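Local coordinates for protein arginase (Medicago truncatula, PDB 6VSS) that hydrolyses L-arginine to urea and L-ornithine with two manganese ions per subunit, and also turns agmatine into putrescine, working as a homohexamer, at residues R87-E90 against A91-D95; G287-L290 against F291-L295. All coordinates share one frame; numbering follows the deposited sequence.

Both contacts are local ones at helix ends of a single alpha/beta unit, the arginase fold, whose central parallel sheet is flanked by helices. Contact 1 comes first along the chain and closes helix 84-92 at its C-terminal end; contact 2 opens helix 291-300 at its N-terminal end. Their centres lie about 21 Å apart and their nearest atoms about 11 Å apart, so they never touch. What they share is helix 323-339, against which residues of both pack. Residues 91-95 run into the L-ornithine-binding stretch Asp95 to Asn98. Each contact also reaches neighbouring subunits, consistent with helix ends that join the subunit core to the hexamer.

Contact 1: R87-E90 against A91-D95; sequences RIRE and AIWCD
Ile88 and Ile92 stand one helical turn apart on the buried side of helix 84-92, the methyl CG2 of Ile88 lying 4.2 Å from CD1 of Ile92. The backbone of the same turn is bonded: Ile92 N gives a 2.9 Å bond to Ile88 O, and Ala91 N one of 3.1 Å to Arg87 O. This side is close-packed, because Ile88, Ala91 and Ile92 press on Ala328, Ala329 and Val332 of helix 323-339.

The last turn is looser. Trp93, the first residue to leave helical angles, still sends its N to Arg89 O (3.2 Å) and more weakly to Glu90 O. With CG beside its own backbone N (chi1 -77°), its indole lies back along the helix: CE3 of Trp93 comes 3.3 Å from Arg89 O, which sits at the ring edge, and 4.0 Å from Arg89 CB, while CG2 of Ile92 rests over one face, 3.6 Å above the plane of the Trp93 ring. Even so, Trp93 remains exposed.

The polar ends find partners in two chains. Arg89, bent at chi3 (-69°), bridges Asp118 of its own chain through NH1 and Glu122 of a second subunit through NE; Glu90 OE1 is hydrogen-bonded to Gln316 of that same subunit. An apolar face packed within the subunit, and an arginine paired both within it and across to its neighbour, imply that this helix end serves core and hexamer interface alike.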
loop_
_atom_site.group_PDB
_atom_site.type_symbol
_atom_site.label_atom_id
_atom_site.label_comp_id
_atom_site.label_asym_id
_atom_site.label_seq_id
_atom_site.Cartn_x
_atom_site.Cartn_y
_atom_site.Cartn_z
ATOM N N ARG B 87 6.669 14.281 12.540
ATOM C CA ARG B 87 7.086 13.084 11.746
ATOM C C ARG B 87 8.563 13.246 11.373
ATOM O O ARG B 87 9.287 12.298 11.498
ATOM C CB ARG B 87 6.167 12.872 10.536
ATOM C CG ARG B 87 4.793 12.348 10.921
ATOM C CD ARG B 87 4.858 10.908 11.403
ATOM N NE ARG B 87 4.895 9.978 10.271
ATOM C CZ ARG B 87 3.803 9.653 9.555
ATOM N NH1 ARG B 87 3.882 8.800 8.543
ATOM N NH2 ARG B 87 2.630 10.194 9.866
ATOM N N ILE B 88 8.964 14.456 10.997
ATOM C CA ILE B 88 10.403 14.704 10.665
ATOM C C ILE B 88 11.263 14.542 11.925
ATOM O O ILE B 88 12.233 13.762 11.864
ATOM C CB ILE B 88 10.604 16.059 9.990
ATOM C CG1 ILE B 88 9.847 16.162 8.667
ATOM C CG2 ILE B 88 12.085 16.342 9.776
ATOM C CD1 ILE B 88 9.706 17.628 8.236
ATOM N N ARG B 89 10.910 15.133 13.061
ATOM C CA ARG B 89 11.750 14.921 14.278
ATOM C C ARG B 89 11.857 13.429 14.607
ATOM O O ARG B 89 12.900 12.969 15.040
ATOM C CB ARG B 89 11.241 15.706 15.472
ATOM C CG ARG B 89 11.311 17.197 15.211
ATOM C CD ARG B 89 10.935 18.011 16.390
ATOM N NE ARG B 89 9.524 17.827 16.601
ATOM C CZ ARG B 89 8.579 18.668 16.163
ATOM N NH1 ARG B 89 8.908 19.784 15.554
ATOM N NH2 ARG B 89 7.324 18.441 16.430
ATOM N N GLU B 90 10.770 12.712 14.574
ATOM C CA GLU B 90 10.857 11.282 14.916
ATOM C C GLU B 90 11.852 10.611 13.953
ATOM O O GLU B 90 12.578 9.737 14.376
ATOM C CB GLU B 90 9.484 10.620 14.835
ATOM C CG GLU B 90 9.645 9.133 14.747
ATOM C CD GLU B 90 8.350 8.374 14.740
ATOM O OE1 GLU B 90 7.717 8.308 13.672
ATOM O OE2 GLU B 90 7.973 7.901 15.811
ATOM N N ALA B 91 11.784 10.889 12.648
ATOM C CA ALA B 91 12.685 10.238 11.682
ATOM C C ALA B 91 14.139 10.689 11.902
ATOM O O ALA B 91 15.016 9.888 11.686
ATOM C CB ALA B 91 12.188 10.463 10.280
ATOM N N ILE B 92 14.395 11.928 12.330
ATOM C CA ILE B 92 15.781 12.368 12.610
ATOM C C ILE B 92 16.359 11.441 13.664
ATOM O O ILE B 92 17.543 11.112 13.573
ATOM C CB ILE B 92 15.848 13.823 13.091
ATOM C CG1 ILE B 92 15.597 14.793 11.946
ATOM C CG2 ILE B 92 17.176 14.119 13.754
ATOM C CD1 ILE B 92 15.274 16.205 12.462
ATOM N N TRP B 93 15.545 11.182 14.681
ATOM C CA TRP B 93 15.918 10.489 15.925
ATOM C C TRP B 93 15.444 9.022 15.802
ATOM O O TRP B 93 15.253 8.429 16.828
ATOM C CB TRP B 93 15.399 11.369 17.085
ATOM C CG TRP B 93 16.276 12.584 17.330
ATOM C CD1 TRP B 93 17.607 12.497 17.635
ATOM C CD2 TRP B 93 16.012 14.016 17.232
ATOM N NE1 TRP B 93 18.193 13.736 17.712
ATOM C CE2 TRP B 93 17.235 14.695 17.504
ATOM C CE3 TRP B 93 14.898 14.823 16.907
ATOM C CZ2 TRP B 93 17.357 16.098 17.517
ATOM C CZ3 TRP B 93 15.016 16.210 16.899
ATOM C CH2 TRP B 93 16.239 16.838 17.178
ATOM N N CYS B 94 15.422 8.416 14.579
ATOM C CA CYS B 94 14.848 7.066 14.226
ATOM C C CYS B 94 15.820 5.883 14.434
ATOM O O CYS B 94 17.013 5.984 14.031
ATOM C CB CYS B 94 14.425 6.995 12.757
ATOM S SG CYS B 94 14.232 5.318 12.058
ATOM N N ASP B 95 15.318 4.749 14.923
ATOM C CA ASP B 95 16.154 3.595 15.365
ATOM C C ASP B 95 17.042 2.978 14.269
ATOM O O ASP B 95 18.046 2.345 14.637
ATOM C CB ASP B 95 15.286 2.542 16.063
ATOM C CG ASP B 95 15.959 1.194 16.260
ATOM O OD1 ASP B 95 16.322 0.565 15.247
ATOM O OD2 ASP B 95 16.106 0.780 17.427
#

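Contact 2: G287-L290 against F291-L295; sequences GGLL and FRDIL
Leu290 and Asp293 hold each other by two hydrogen bonds at the start of helix 291-300, where Leu290 occupies the N-cap position. The side-chain bond runs from Leu290 N to Asp293 OD2, 2.9 Å long and fairly straight at 159°. It meets the oxygen on its anti side, 20° out of the carboxylate plane. Asp293 has its CG beside its own backbone N (chi1 -72°), which turns the carboxylate back toward the residue that begins the helix. This bond is one half of a capping box. Leucine has no side-chain acceptor for the other half, and Asp293 N goes instead to the backbone carbonyl Leu290 O at 3.0 Å, standing well above the carbonyl plane.

The apolar pair is Leu289 CD1 with Ile294 CG1, 4.1 Å apart, the side chains of Leu289 and Ile294 crossing at about a right angle. Both also rest on Phe183 of strand 178-183. The other methyl, CD2 of Leu289, lies alongside the carboxylate, 4.0 Å from Asp293 OD2.

Charged groups find partners beyond the two segments. Asp293 OD1 forms a salt bridge with Arg249, while Arg292 pairs with Glu102 and gives a hydrogen bond to Gly287 O of a third subunit. Replacing Asp293 by alanine would probably leave Leu290 N without its acceptor and Arg249 without this carboxylate partner. A negative group at the N-terminal end of a helix is likely to be favoured by the helix dipole, so one carboxylate appears to settle both the cap and the nearby arginine.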
loop_
_atom_site.group_PDB
_atom_site.type_symbol
_atom_site.label_atom_id
_atom_site.label_comp_id
_atom_site.label_asym_id
_atom_site.label_seq_id
_atom_site.Cartn_x
_atom_site.Cartn_y
_atom_site.Cartn_z
ATOM N N GLY B 287 10.648 13.884 -13.097
ATOM C CA GLY B 287 11.892 14.427 -13.678
ATOM C C GLY B 287 12.657 15.331 -12.725
ATOM O O GLY B 287 13.275 16.278 -13.243
ATOM N N GLY B 288 12.729 14.981 -11.424
ATOM C CA GLY B 288 13.246 15.867 -10.389
ATOM C C GLY B 288 14.681 15.531 -10.052
ATOM O O GLY B 288 15.251 14.636 -10.678
ATOM N N LEU B 289 15.199 16.144 -9.014
ATOM C CA LEU B 289 16.573 15.891 -8.492
ATOM C C LEU B 289 16.692 14.498 -7.854
ATOM O O LEU B 289 15.694 13.973 -7.317
ATOM C CB LEU B 289 16.908 16.961 -7.478
ATOM C CG LEU B 289 16.919 18.372 -8.037
ATOM C CD1 LEU B 289 16.968 19.395 -6.923
ATOM C CD2 LEU B 289 18.071 18.555 -8.969
ATOM N N LEU B 290 17.884 13.951 -7.862
ATOM C CA LEU B 290 18.191 12.795 -7.003
ATOM C C LEU B 290 18.664 13.351 -5.674
ATOM O O LEU B 290 19.047 14.541 -5.575
ATOM C CB LEU B 290 19.251 11.888 -7.630
ATOM C CG LEU B 290 18.974 11.434 -9.060
ATOM C CD1 LEU B 290 20.195 10.681 -9.596
ATOM C CD2 LEU B 290 17.718 10.577 -9.099
ATOM N N PHE B 291 18.556 12.517 -4.660
ATOM C CA PHE B 291 18.883 12.910 -3.278
ATOM C C PHE B 291 20.306 13.517 -3.215
ATOM O O PHE B 291 20.509 14.616 -2.640
ATOM C CB PHE B 291 18.687 11.741 -2.308
ATOM C CG PHE B 291 18.721 12.224 -0.884
ATOM C CD1 PHE B 291 17.573 12.677 -0.256
ATOM C CD2 PHE B 291 19.916 12.314 -0.185
ATOM C CE1 PHE B 291 17.594 13.158 1.055
ATOM C CE2 PHE B 291 19.938 12.797 1.125
ATOM C CZ PHE B 291 18.782 13.225 1.736
ATOM N N ARG B 292 21.242 12.833 -3.848
ATOM C CA ARG B 292 22.686 13.148 -3.920
ATOM C C ARG B 292 22.896 14.461 -4.691
ATOM O O ARG B 292 23.936 15.061 -4.553
ATOM C CB ARG B 292 23.275 11.847 -4.488
ATOM C CG ARG B 292 24.768 11.823 -4.751
ATOM C CD ARG B 292 25.676 11.637 -3.553
ATOM N NE ARG B 292 25.088 10.763 -2.552
ATOM C CZ ARG B 292 25.357 10.814 -1.229
ATOM N NH1 ARG B 292 26.185 11.722 -0.740
ATOM N NH2 ARG B 292 24.747 9.974 -0.396
ATOM N N ASP B 293 21.980 14.922 -5.531
ATOM C CA ASP B 293 22.203 16.235 -6.204
ATOM C C ASP B 293 22.095 17.354 -5.161
ATOM O O ASP B 293 22.946 18.240 -5.107
ATOM C CB ASP B 293 21.159 16.519 -7.292
ATOM C CG ASP B 293 21.279 15.705 -8.558
ATOM O OD1 ASP B 293 22.358 15.679 -9.121
ATOM O OD2 ASP B 293 20.268 15.161 -8.987
ATOM N N ILE B 294 21.085 17.307 -4.308
ATOM C CA ILE B 294 20.956 18.328 -3.224
ATOM C C ILE B 294 22.220 18.271 -2.325
ATOM O O ILE B 294 22.714 19.351 -1.881
ATOM C CB ILE B 294 19.661 18.113 -2.424
ATOM C CG1 ILE B 294 18.440 18.154 -3.357
ATOM C CG2 ILE B 294 19.543 19.143 -1.309
ATOM C CD1 ILE B 294 17.129 18.243 -2.664
ATOM N N LEU B 295 22.730 17.067 -2.022
ATOM C CA LEU B 295 23.854 16.937 -1.052
ATOM C C LEU B 295 25.125 17.510 -1.700
ATOM O O LEU B 295 25.914 18.158 -1.018
ATOM C CB LEU B 295 24.059 15.467 -0.648
ATOM C CG LEU B 295 22.950 14.852 0.191
ATOM C CD1 LEU B 295 23.278 13.452 0.652
ATOM C CD2 LEU B 295 22.637 15.702 1.390
#